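Local coordinates for uncharacterized protein (Pseudomonas aeruginosa PAO1, PDB 4R1D) that binds the lipase effector Tle4 as its cognate immunity protein Tli4, and so probably protects the producing cell from it, at residues 84-97 / 109-122. Sequence-based numbering, arbitrary orientation.
Sequences WSSEVASKTYLLDT and RWKGKVSVDREQHA
Val116 lays CG2 over one face of the Tyr93 ring, a CH-pi contact with CG2 3.9 Å from the ring centroid. A branched side chain suits this place: its CG1 meets Tyr93 OH, while CG2 also touches the Trp84 ring, which receives Tyr93 CE1 over one of its own faces and Ala89 O over the other. In the plane of the Tyr93 ring, at its edge, a water accepts from Tyr93 OH and donates to Val116 O and Glu119 OE1; Arg70 pairs with Glu119 OE2. The guanidinium of Arg109 takes Asp96 at its edge and Lys111 CE over a face. Fully extended, Arg109 forms a side-on salt bridge, uniting opposite charges across the strands: NE meets Asp96 OD1 (2.9 Å) at 170°, NH2 meets OD2, which Tyr98 OH also hydrogen-bonds. Tyr93, Asp96 and Arg109 lie on the antiparallel beta hairpin 92-100/107-115; on its other face from Tyr93, Thr92 and Ser115 hydrogen-bond Asp406 and Asp402 of the partner chain. Gly112 and Leu95 form a hydrogen-bonded pair; Leu95 CB packs on Val114 CG2. Thr97 OG1, between its backbone N and carbonyl carbon (chi1 69°), reaches a lone pair of Trp110 O (2.6 Å), the hydroxyl adding a second donor to Thr97 N.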
loop_
_atom_site.group_PDB
_atom_site.type_symbol
_atom_site.label_atom_id
_atom_site.label_comp_id
_atom_site.label_asym_id
_atom_site.label_seq_id
_atom_site.Cartn_x
_atom_site.Cartn_y
_atom_site.Cartn_z
ATOM N N TRP B 84 14.776 15.658 -12.968
ATOM C CA TRP B 84 14.313 14.348 -13.431
ATOM C C TRP B 84 13.499 13.675 -12.326
ATOM O O TRP B 84 13.810 13.825 -11.151
ATOM C CB TRP B 84 15.500 13.467 -13.836
ATOM C CG TRP B 84 16.050 13.843 -15.180
ATOM C CD1 TRP B 84 17.289 14.349 -15.450
ATOM C CD2 TRP B 84 15.369 13.752 -16.435
ATOM N NE1 TRP B 84 17.422 14.578 -16.803
ATOM C CE2 TRP B 84 16.256 14.221 -17.428
ATOM C CE3 TRP B 84 14.094 13.325 -16.819
ATOM C CZ2 TRP B 84 15.909 14.265 -18.773
ATOM C CZ3 TRP B 84 13.753 13.368 -18.158
ATOM C CH2 TRP B 84 14.658 13.835 -19.118
ATOM N N SER B 85 12.465 12.923 -12.697
ATOM C CA SER B 85 11.594 12.313 -11.690
ATOM C C SER B 85 12.226 11.110 -10.985
ATOM O O SER B 85 11.737 10.664 -9.943
ATOM C CB SER B 85 10.246 11.930 -12.294
ATOM O OG SER B 85 10.410 10.935 -13.272
ATOM N N SER B 86 13.301 10.575 -11.559
ATOM C CA SER B 86 14.117 9.558 -10.901
ATOM C C SER B 86 15.469 9.502 -11.578
ATOM O O SER B 86 15.685 10.145 -12.606
ATOM C CB SER B 86 13.476 8.171 -10.980
ATOM O OG SER B 86 13.804 7.551 -12.213
ATOM N N GLU B 87 16.372 8.706 -11.018
ATOM C CA GLU B 87 17.709 8.617 -11.580
ATOM C C GLU B 87 17.782 7.795 -12.863
ATOM O O GLU B 87 18.860 7.653 -13.445
ATOM C CB GLU B 87 18.705 8.129 -10.525
ATOM C CG GLU B 87 18.834 9.130 -9.388
ATOM C CD GLU B 87 19.853 8.736 -8.341
ATOM O OE1 GLU B 87 20.410 7.618 -8.429
ATOM O OE2 GLU B 87 20.090 9.556 -7.426
ATOM N N VAL B 88 16.650 7.251 -13.302
ATOM C CA VAL B 88 16.599 6.593 -14.612
ATOM C C VAL B 88 15.454 7.088 -15.488
ATOM O O VAL B 88 15.214 6.547 -16.571
ATOM C CB VAL B 88 16.524 5.057 -14.510
ATOM C CG1 VAL B 88 17.729 4.520 -13.738
ATOM C CG2 VAL B 88 15.201 4.619 -13.879
ATOM N N ALA B 89 14.763 8.128 -15.036
ATOM C CA ALA B 89 13.639 8.679 -15.792
ATOM C C ALA B 89 14.079 9.198 -17.159
ATOM O O ALA B 89 15.184 9.708 -17.304
ATOM C CB ALA B 89 12.965 9.803 -14.998
ATOM N N SER B 90 13.209 9.071 -18.152
ATOM C CA SER B 90 13.484 9.639 -19.470
ATOM C C SER B 90 12.278 10.380 -20.045
ATOM O O SER B 90 12.409 11.137 -21.015
ATOM C CB SER B 90 13.935 8.545 -20.436
ATOM O OG SER B 90 12.878 7.654 -20.710
ATOM N N LYS B 91 11.101 10.170 -19.460
ATOM C CA LYS B 91 9.887 10.761 -20.023
ATOM C C LYS B 91 9.181 11.759 -19.112
ATOM O O LYS B 91 8.280 12.484 -19.555
ATOM C CB LYS B 91 8.920 9.665 -20.440
ATOM C CG LYS B 91 9.593 8.621 -21.317
ATOM C CD LYS B 91 8.584 7.688 -21.951
ATOM C CE LYS B 91 9.262 6.732 -22.937
ATOM N NZ LYS B 91 9.861 5.536 -22.271
ATOM N N THR B 92 9.577 11.781 -17.842
ATOM C CA THR B 92 8.918 12.636 -16.863
ATOM C C THR B 92 9.902 13.369 -15.971
ATOM O O THR B 92 10.953 12.836 -15.593
ATOM C CB THR B 92 7.924 11.856 -15.959
ATOM O OG1 THR B 92 8.629 10.867 -15.197
ATOM C CG2 THR B 92 6.835 11.188 -16.801
ATOM N N TYR B 93 9.535 14.607 -15.656
ATOM C CA TYR B 93 10.240 15.440 -14.702
ATOM C C TYR B 93 9.450 15.472 -13.405
ATOM O O TYR B 93 8.275 15.109 -13.364
ATOM C CB TYR B 93 10.272 16.889 -15.197
ATOM C CG TYR B 93 10.933 17.131 -16.537
ATOM C CD1 TYR B 93 12.193 16.630 -16.820
ATOM C CD2 TYR B 93 10.299 17.889 -17.506
ATOM C CE1 TYR B 93 12.796 16.873 -18.056
ATOM C CE2 TYR B 93 10.887 18.135 -18.728
ATOM C CZ TYR B 93 12.133 17.626 -18.998
ATOM O OH TYR B 93 12.708 17.883 -20.225
ATOM N N LEU B 94 10.113 15.931 -12.351
ATOM C CA LEU B 94 9.440 16.400 -11.161
ATOM C C LEU B 94 9.471 17.914 -11.247
ATOM O O LEU B 94 10.543 18.507 -11.439
ATOM C CB LEU B 94 10.220 15.954 -9.932
ATOM C CG LEU B 94 9.583 16.183 -8.564
ATOM C CD1 LEU B 94 8.217 15.488 -8.485
ATOM C CD2 LEU B 94 10.531 15.671 -7.487
ATOM N N LEU B 95 8.303 18.535 -11.137
ATOM C CA LEU B 95 8.209 19.987 -11.075
ATOM C C LEU B 95 7.715 20.380 -9.692
ATOM O O LEU B 95 6.571 20.110 -9.329
ATOM C CB LEU B 95 7.267 20.517 -12.149
ATOM C CG LEU B 95 7.009 22.027 -12.115
ATOM C CD1 LEU B 95 8.321 22.789 -12.222
ATOM C CD2 LEU B 95 6.042 22.431 -13.219
ATOM N N ASP B 96 8.609 20.979 -8.914
ATOM C CA ASP B 96 8.310 21.392 -7.543
ATOM C C ASP B 96 8.009 22.897 -7.529
ATOM O O ASP B 96 8.936 23.711 -7.537
ATOM C CB ASP B 96 9.526 21.081 -6.679
ATOM C CG ASP B 96 9.247 21.189 -5.185
ATOM O OD1 ASP B 96 8.082 21.391 -4.830
ATOM O OD2 ASP B 96 10.212 21.054 -4.392
ATOM N N THR B 97 6.730 23.268 -7.528
ATOM C CA THR B 97 6.359 24.688 -7.610
ATOM C C THR B 97 6.073 25.314 -6.252
ATOM O O THR B 97 5.407 24.716 -5.397
ATOM C CB THR B 97 5.133 24.956 -8.505
ATOM O OG1 THR B 97 3.957 24.427 -7.888
ATOM C CG2 THR B 97 5.310 24.372 -9.923
ATOM N N ARG B 109 3.379 24.861 -1.465
ATOM C CA ARG B 109 4.188 23.970 -2.279
ATOM C C ARG B 109 3.253 23.071 -3.083
ATOM O O ARG B 109 2.331 22.489 -2.530
ATOM C CB ARG B 109 5.091 23.109 -1.403
ATOM C CG ARG B 109 5.961 22.162 -2.201
ATOM C CD ARG B 109 6.737 21.214 -1.297
ATOM N NE ARG B 109 7.875 20.625 -1.998
ATOM C CZ ARG B 109 8.696 19.721 -1.470
ATOM N NH1 ARG B 109 8.503 19.284 -0.236
ATOM N NH2 ARG B 109 9.717 19.249 -2.183
ATOM N N TRP B 110 3.487 22.974 -4.387
ATOM C CA TRP B 110 2.648 22.156 -5.243
ATOM C C TRP B 110 3.567 21.374 -6.172
ATOM O O TRP B 110 4.053 21.900 -7.179
ATOM C CB TRP B 110 1.672 23.027 -6.034
ATOM C CG TRP B 110 0.801 22.228 -6.973
ATOM C CD1 TRP B 110 0.084 21.098 -6.676
ATOM C CD2 TRP B 110 0.563 22.504 -8.358
ATOM N NE1 TRP B 110 -0.597 20.655 -7.801
ATOM C CE2 TRP B 110 -0.316 21.500 -8.843
ATOM C CE3 TRP B 110 0.999 23.505 -9.234
ATOM C CZ2 TRP B 110 -0.759 21.472 -10.161
ATOM C CZ3 TRP B 110 0.547 23.471 -10.559
ATOM C CH2 TRP B 110 -0.320 22.465 -10.999
ATOM N N LYS B 111 3.831 20.125 -5.815
ATOM C CA LYS B 111 4.862 19.355 -6.502
ATOM C C LYS B 111 4.277 18.121 -7.157
ATOM O O LYS B 111 3.480 17.404 -6.556
ATOM C CB LYS B 111 5.961 18.939 -5.516
ATOM C CG LYS B 111 7.056 18.054 -6.127
ATOM C CD LYS B 111 8.071 17.628 -5.079
ATOM C CE LYS B 111 7.436 16.768 -4.003
ATOM N NZ LYS B 111 8.446 16.243 -3.040
ATOM N N GLY B 112 4.675 17.870 -8.398
ATOM C CA GLY B 112 4.205 16.678 -9.069
ATOM C C GLY B 112 4.959 16.408 -10.347
ATOM O O GLY B 112 5.787 17.206 -10.771
ATOM N N LYS B 113 4.672 15.271 -10.967
ATOM C CA LYS B 113 5.379 14.908 -12.193
ATOM C C LYS B 113 4.782 15.584 -13.417
ATOM O O LYS B 113 3.571 15.803 -13.502
ATOM C CB LYS B 113 5.391 13.386 -12.359
ATOM C CG LYS B 113 6.226 12.695 -11.309
ATOM C CD LYS B 113 6.339 11.206 -11.550
ATOM C CE LYS B 113 5.241 10.460 -10.821
ATOM N NZ LYS B 113 5.506 9.000 -10.820
ATOM N N VAL B 114 5.655 15.907 -14.372
ATOM C CA VAL B 114 5.258 16.555 -15.607
ATOM C C VAL B 114 5.949 15.834 -16.770
ATOM O O VAL B 114 7.105 15.441 -16.663
ATOM C CB VAL B 114 5.673 18.043 -15.576
ATOM C CG1 VAL B 114 5.662 18.646 -16.967
ATOM C CG2 VAL B 114 4.779 18.823 -14.606
ATOM N N SER B 115 5.242 15.646 -17.875
ATOM C CA SER B 115 5.861 14.989 -19.023
ATOM C C SER B 115 6.855 15.911 -19.714
ATOM O O SER B 115 6.613 17.105 -19.859
ATOM C CB SER B 115 4.814 14.487 -20.021
ATOM O OG SER B 115 4.306 13.217 -19.636
ATOM N N VAL B 116 7.976 15.343 -20.136
ATOM C CA VAL B 116 8.967 16.099 -20.891
ATOM C C VAL B 116 8.299 16.848 -22.041
ATOM O O VAL B 116 8.522 18.047 -22.231
ATOM C CB VAL B 116 10.051 15.171 -21.448
ATOM C CG1 VAL B 116 10.986 15.947 -22.376
ATOM C CG2 VAL B 116 10.833 14.547 -20.313
ATOM N N ASP B 117 7.459 16.144 -22.795
ATOM C CA ASP B 117 6.843 16.737 -23.976
ATOM C C ASP B 117 5.608 17.569 -23.637
ATOM O O ASP B 117 4.898 18.036 -24.528
ATOM C CB ASP B 117 6.536 15.672 -25.037
ATOM C CG ASP B 117 5.437 14.723 -24.619
ATOM O OD1 ASP B 117 4.973 14.805 -23.462
ATOM O OD2 ASP B 117 5.041 13.881 -25.452
ATOM N N ARG B 118 5.367 17.768 -22.340
ATOM C CA ARG B 118 4.285 18.645 -21.904
ATOM C C ARG B 118 4.783 19.818 -21.072
ATOM O O ARG B 118 3.988 20.479 -20.394
ATOM C CB ARG B 118 3.249 17.856 -21.102
ATOM C CG ARG B 118 2.567 16.777 -21.917
ATOM C CD ARG B 118 1.417 16.155 -21.167
ATOM N NE ARG B 118 0.978 14.932 -21.825
ATOM C CZ ARG B 118 -0.286 14.554 -21.929
ATOM N NH1 ARG B 118 -1.246 15.311 -21.416
ATOM N NH2 ARG B 118 -0.585 13.415 -22.542
ATOM N N GLU B 119 6.085 20.082 -21.130
ATOM C CA GLU B 119 6.697 21.075 -20.257
ATOM C C GLU B 119 6.094 22.475 -20.369
ATOM O O GLU B 119 5.819 23.116 -19.354
ATOM C CB GLU B 119 8.212 21.147 -20.457
ATOM C CG GLU B 119 8.884 22.086 -19.453
ATOM C CD GLU B 119 10.381 22.230 -19.652
ATOM O OE1 GLU B 119 10.969 21.457 -20.438
ATOM O OE2 GLU B 119 10.972 23.128 -19.019
ATOM N N GLN B 120 5.916 22.961 -21.592
ATOM C CA GLN B 120 5.385 24.308 -21.796
ATOM C C GLN B 120 3.983 24.418 -21.213
ATOM O O GLN B 120 3.616 25.444 -20.634
ATOM C CB GLN B 120 5.339 24.661 -23.287
ATOM C CG GLN B 120 6.683 24.654 -23.991
ATOM C CD GLN B 120 6.534 24.679 -25.508
ATOM O OE1 GLN B 120 6.466 23.629 -26.155
ATOM N NE2 GLN B 120 6.472 25.880 -26.079
ATOM N N HIS B 121 3.194 23.363 -21.387
ATOM C CA HIS B 121 1.835 23.339 -20.868
ATOM C C HIS B 121 1.834 23.411 -19.344
ATOM O O HIS B 121 1.071 24.172 -18.749
ATOM C CB HIS B 121 1.093 22.086 -21.327
ATOM C CG HIS B 121 -0.283 21.971 -20.750
ATOM N ND1 HIS B 121 -1.257 22.923 -20.962
ATOM C CD2 HIS B 121 -0.837 21.036 -19.943
ATOM C CE1 HIS B 121 -2.358 22.572 -20.321
ATOM N NE2 HIS B 121 -2.129 21.431 -19.697
ATOM N N ALA B 122 2.690 22.612 -18.716
ATOM C CA ALA B 122 2.836 22.664 -17.258
ATOM C C ALA B 122 3.217 24.073 -16.806
ATOM O O ALA B 122 2.683 24.594 -15.824
ATOM C CB ALA B 122 3.884 21.664 -16.798
HETATM O O HOH W 1 7.397 13.005 -22.292
HETATM O O HOH W 2 10.898 19.458 -22.084
HETATM O O HOH W 3 4.025 21.198 -9.867
#